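Local coordinates for protein amidohydrolase (Pseudomonas aeruginosa, PDB 2I5G) that probably hydrolyses dipeptides as a metal-dependent peptidase of the membrane dipeptidase (M19) family, built on a TIM-barrel fold, at residues T211-A214 / P215-K218; G185-H189 / P190-S194. The protein carries 2 engineered substitutions. One frame throughout, in Å; residues are numbered along the deposited sequence.

Contact 1 (T211-A214 / P215-K218); sequences TMFA and PFLK
Phe213 and Phe216 meet across a short 3-10 turn in the buried loop that leaves strand 207-210 and runs on to helix 225-239. Two backbone hydrogen bonds define the turn. Phe216 N donates to Phe213 O at 2.9 Å, with a bent N-H...O angle of 140°. Leu217 N donates to Ala214 O at 2.8 Å and is much straighter, at 168°. Both bonds span three residues, the spacing of a 3-10 helix.

The turn brings the two aromatic side chains to one side. CG of Phe213 lies opposite its own backbone N (chi1 -155°). This places CD2 of Phe213 over one face of the Phe216 ring, toward its rim. Phe213 CD2 lies 3.6 Å from Phe216 CE2. The rings meet obliquely, with centroids 5.2 Å apart. Leu217 reaches back along the turn, and its CD1 methyl lies beside the carbonyl oxygen of Met212.

Beyond the turn, Phe275 meets the Phe213 ring edge-to-face. The Met212 side chain packs on Thr248 and Ile284. Thr211 OG1 bonds to Thr248 O, and the Thr211 backbone pairs with Cys181. The turn comes just after strand 207-210, the middle one of the parallel set 177-181, 207-210 and 244-246.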
loop_
_atom_site.group_PDB
_atom_site.type_symbol
_atom_site.label_atom_id
_atom_site.label_comp_id
_atom_site.label_asym_id
_atom_site.label_seq_id
_atom_site.Cartn_x
_atom_site.Cartn_y
_atom_site.Cartn_z
ATOM N N THR A 211 -11.605 10.738 -22.702
ATOM C CA THR A 211 -11.756 9.348 -23.120
ATOM C C THR A 211 -13.132 9.079 -23.728
ATOM O O THR A 211 -13.999 9.953 -23.735
ATOM C CB THR A 211 -11.548 8.388 -21.930
ATOM O OG1 THR A 211 -11.476 7.042 -22.413
ATOM C CG2 THR A 211 -12.705 8.505 -20.935
HETATM N N MSE A 212 -13.327 7.858 -24.220
HETATM C CA MSE A 212 -14.588 7.465 -24.848
HETATM C C MSE A 212 -15.144 6.133 -24.339
HETATM O O MSE A 212 -15.955 5.498 -25.012
HETATM C CB MSE A 212 -14.397 7.374 -26.360
HETATM C CG MSE A 212 -13.277 6.434 -26.762
HETATM SE SE MSE A 212 -13.209 6.085 -28.654
HETATM C CE MSE A 212 -11.890 7.391 -29.159
ATOM N N PHE A 213 -14.724 5.714 -23.152
ATOM C CA PHE A 213 -15.197 4.450 -22.604
ATOM C C PHE A 213 -16.708 4.441 -22.392
ATOM O O PHE A 213 -17.239 5.211 -21.590
ATOM C CB PHE A 213 -14.495 4.144 -21.290
ATOM C CG PHE A 213 -14.441 2.689 -20.977
ATOM C CD1 PHE A 213 -13.743 1.819 -21.810
ATOM C CD2 PHE A 213 -15.090 2.178 -19.862
ATOM C CE1 PHE A 213 -13.696 0.457 -21.537
ATOM C CE2 PHE A 213 -15.050 0.817 -19.578
ATOM C CZ PHE A 213 -14.353 -0.047 -20.414
ATOM N N ALA A 214 -17.387 3.549 -23.108
ATOM C CA ALA A 214 -18.842 3.419 -23.051
ATOM C C ALA A 214 -19.460 3.644 -21.671
ATOM O O ALA A 214 -20.255 4.569 -21.482
ATOM C CB ALA A 214 -19.259 2.054 -23.595
ATOM N N PRO A 215 -19.099 2.805 -20.688
ATOM C CA PRO A 215 -19.621 2.909 -19.320
ATOM C C PRO A 215 -19.716 4.327 -18.756
ATOM O O PRO A 215 -20.677 4.655 -18.049
ATOM C CB PRO A 215 -18.646 2.048 -18.523
ATOM C CG PRO A 215 -18.304 0.972 -19.490
ATOM C CD PRO A 215 -18.078 1.745 -20.770
ATOM N N PHE A 216 -18.728 5.164 -19.074
ATOM C CA PHE A 216 -18.681 6.534 -18.558
ATOM C C PHE A 216 -19.318 7.614 -19.442
ATOM O O PHE A 216 -19.225 8.796 -19.137
ATOM C CB PHE A 216 -17.223 6.927 -18.256
ATOM C CG PHE A 216 -16.395 5.819 -17.638
ATOM C CD1 PHE A 216 -16.961 4.903 -16.748
ATOM C CD2 PHE A 216 -15.043 5.697 -17.943
ATOM C CE1 PHE A 216 -16.193 3.887 -16.179
ATOM C CE2 PHE A 216 -14.270 4.681 -17.375
ATOM C CZ PHE A 216 -14.850 3.775 -16.492
ATOM N N LEU A 217 -19.962 7.215 -20.532
ATOM C CA LEU A 217 -20.598 8.180 -21.426
ATOM C C LEU A 217 -22.068 8.356 -21.088
ATOM O O LEU A 217 -22.730 7.411 -20.657
ATOM C CB LEU A 217 -20.442 7.731 -22.882
ATOM C CG LEU A 217 -19.030 7.900 -23.457
ATOM C CD1 LEU A 217 -18.887 7.053 -24.705
ATOM C CD2 LEU A 217 -18.759 9.380 -23.758
ATOM N N LYS A 218 -22.575 9.570 -21.278
ATOM C CA LYS A 218 -23.971 9.865 -20.978
ATOM C C LYS A 218 -24.939 8.885 -21.643
ATOM O O LYS A 218 -25.912 8.455 -21.020
ATOM C CB LYS A 218 -24.326 11.289 -21.402
ATOM C CG LYS A 218 -25.782 11.645 -21.119
ATOM C CD LYS A 218 -26.152 13.013 -21.660
ATOM C CE LYS A 218 -27.621 13.305 -21.427
ATOM N NZ LYS A 218 -28.026 14.606 -22.030
#

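Contact 2 (G185-H189 / P190-S194)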
loop_
_atom_site.group_PDB
_atom_site.type_symbol
_atom_site.label_atom_id
_atom_site.label_comp_id
_atom_site.label_asym_id
_atom_site.label_seq_id
_atom_site.Cartn_x
_atom_site.Cartn_y
_atom_site.Cartn_z
ATOM N N GLY A 185 -20.361 15.946 -15.385
ATOM C CA GLY A 185 -21.438 16.878 -15.655
ATOM C C GLY A 185 -22.319 16.325 -16.761
ATOM O O GLY A 185 -23.300 16.945 -17.165
ATOM N N LEU A 186 -21.955 15.147 -17.260
ATOM C CA LEU A 186 -22.723 14.485 -18.309
ATOM C C LEU A 186 -23.158 13.099 -17.832
ATOM O O LEU A 186 -24.205 12.601 -18.233
ATOM C CB LEU A 186 -21.883 14.356 -19.579
ATOM C CG LEU A 186 -21.399 15.665 -20.195
ATOM C CD1 LEU A 186 -20.538 15.373 -21.414
ATOM C CD2 LEU A 186 -22.596 16.523 -20.577
ATOM N N LYS A 187 -22.341 12.496 -16.971
ATOM C CA LYS A 187 -22.591 11.166 -16.410
ATOM C C LYS A 187 -21.960 11.143 -15.010
ATOM O O LYS A 187 -20.778 11.447 -14.858
ATOM C CB LYS A 187 -21.933 10.101 -17.293
ATOM C CG LYS A 187 -22.779 8.862 -17.559
ATOM C CD LYS A 187 -23.023 8.037 -16.309
ATOM C CE LYS A 187 -23.878 6.822 -16.629
ATOM N NZ LYS A 187 -24.112 5.951 -15.442
ATOM N N GLU A 188 -22.732 10.777 -13.995
ATOM C CA GLU A 188 -22.214 10.761 -12.629
ATOM C C GLU A 188 -20.986 9.909 -12.358
ATOM O O GLU A 188 -19.987 10.417 -11.859
ATOM C CB GLU A 188 -23.320 10.381 -11.644
ATOM C CG GLU A 188 -24.184 11.562 -11.275
ATOM C CD GLU A 188 -23.351 12.801 -10.977
ATOM O OE1 GLU A 188 -22.474 12.727 -10.092
ATOM O OE2 GLU A 188 -23.563 13.847 -11.630
ATOM N N HIS A 189 -21.075 8.620 -12.670
ATOM C CA HIS A 189 -19.986 7.650 -12.468
ATOM C C HIS A 189 -18.747 8.049 -11.646
ATOM O O HIS A 189 -18.171 9.120 -11.826
ATOM C CB HIS A 189 -19.513 7.109 -13.824
ATOM C CG HIS A 189 -18.747 5.826 -13.722
ATOM N ND1 HIS A 189 -17.472 5.758 -13.197
ATOM C CD2 HIS A 189 -19.100 4.553 -14.020
ATOM C CE1 HIS A 189 -17.075 4.498 -13.173
ATOM N NE2 HIS A 189 -18.045 3.748 -13.667
ATOM N N PRO A 190 -18.302 7.157 -10.748
ATOM C CA PRO A 190 -17.136 7.363 -9.881
ATOM C C PRO A 190 -15.824 7.760 -10.581
ATOM O O PRO A 190 -14.949 8.371 -9.957
ATOM C CB PRO A 190 -17.009 6.023 -9.162
ATOM C CG PRO A 190 -18.427 5.585 -9.038
ATOM C CD PRO A 190 -18.977 5.890 -10.411
ATOM N N ARG A 191 -15.668 7.421 -11.858
ATOM C CA ARG A 191 -14.425 7.774 -12.536
ATOM C C ARG A 191 -14.455 9.076 -13.325
ATOM O O ARG A 191 -13.424 9.532 -13.815
ATOM C CB ARG A 191 -13.945 6.626 -13.428
ATOM C CG ARG A 191 -12.464 6.385 -13.245
ATOM C CD ARG A 191 -11.927 5.171 -13.969
ATOM N NE ARG A 191 -11.790 5.377 -15.407
ATOM C CZ ARG A 191 -11.257 6.456 -15.970
ATOM N NH1 ARG A 191 -10.809 7.457 -15.223
ATOM N NH2 ARG A 191 -11.162 6.528 -17.290
ATOM N N ASN A 192 -15.630 9.678 -13.451
ATOM C CA ASN A 192 -15.746 10.945 -14.162
ATOM C C ASN A 192 -15.333 12.095 -13.247
ATOM O O ASN A 192 -15.370 11.964 -12.022
ATOM C CB ASN A 192 -17.177 11.163 -14.648
ATOM C CG ASN A 192 -17.509 10.320 -15.848
ATOM O OD1 ASN A 192 -16.618 9.843 -16.541
ATOM N ND2 ASN A 192 -18.793 10.148 -16.116
ATOM N N LYS A 193 -14.943 13.219 -13.839
ATOM C CA LYS A 193 -14.518 14.373 -13.058
ATOM C C LYS A 193 -15.517 15.535 -13.084
ATOM O O LYS A 193 -16.138 15.819 -14.108
ATOM C CB LYS A 193 -13.157 14.856 -13.558
ATOM C CG LYS A 193 -12.127 13.746 -13.748
ATOM C CD LYS A 193 -11.816 13.005 -12.452
ATOM C CE LYS A 193 -10.702 11.981 -12.658
ATOM N NZ LYS A 193 -10.517 11.088 -11.481
ATOM N N SER A 194 -15.656 16.208 -11.945
ATOM C CA SER A 194 -16.565 17.345 -11.798
ATOM C C SER A 194 -16.011 18.568 -12.508
ATOM O O SER A 194 -14.820 18.628 -12.805
ATOM C CB SER A 194 -16.740 17.687 -10.320
ATOM O OG SER A 194 -15.540 18.240 -9.808
HETATM O O HOH W 1 -17.783 17.623 -15.339
#
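A type I beta turn from His189 to Asn192 reverses the loop between strand 177-181 and helix 195-203. Its closing bond runs from Asn192 N to His189 O, 3.1 Å. The His189 side chain adds a second bond within the turn. Its ND1 accepts the N-H of Arg191 at 2.8 Å, nearly straight at 168° and in the ring plane. A chi1 of -161° carries the ring toward the turn, and a chi2 of -71° turns ND1 to Arg191 N. Pro190 CD then sits over one ring face, 3.4 Å from the centroid, as a CH-pi contact.

Asn192 points its amide back across the loop. Its ND2 donates to Lys187 O at 2.7 Å, although the position of that oxygen is less certain. A water spans the base of the loop, accepting from Gly185 N and donating to Lys193 O. Beyond these residues, Arg191 NH2 bonds to His180 O and Lys193 NZ to Ser158 O. Ser194 is the N-cap of helix 195-203. Its side chain caps a backbone N at the helix start, while its own N bonds to Glu197 OE1.

The in-plane bond to ND1 fixes the rotation of the His189 ring within the turn, and the proline packs on its face.

Contacts 1 and 2 lie in the loops that follow neighbouring parallel strands, 207-210 and 177-181, and their centres are about 10 Å apart. Contact 1 is buried, and its side chains meet mainly through apolar and aromatic packing around a 3-10 turn. Contact 2 is only partly buried. There, side-chain nitrogens of His189 and Asn192 bond to the backbone, and a water bridges the loop. The two meet directly at Phe216, which lies against the His189 ring with planes at about 55° and also touches Arg191. A weak hydrogen bond from Asn192 ND2 to Phe216 O joins the turns, and Lys187 packs against Leu217.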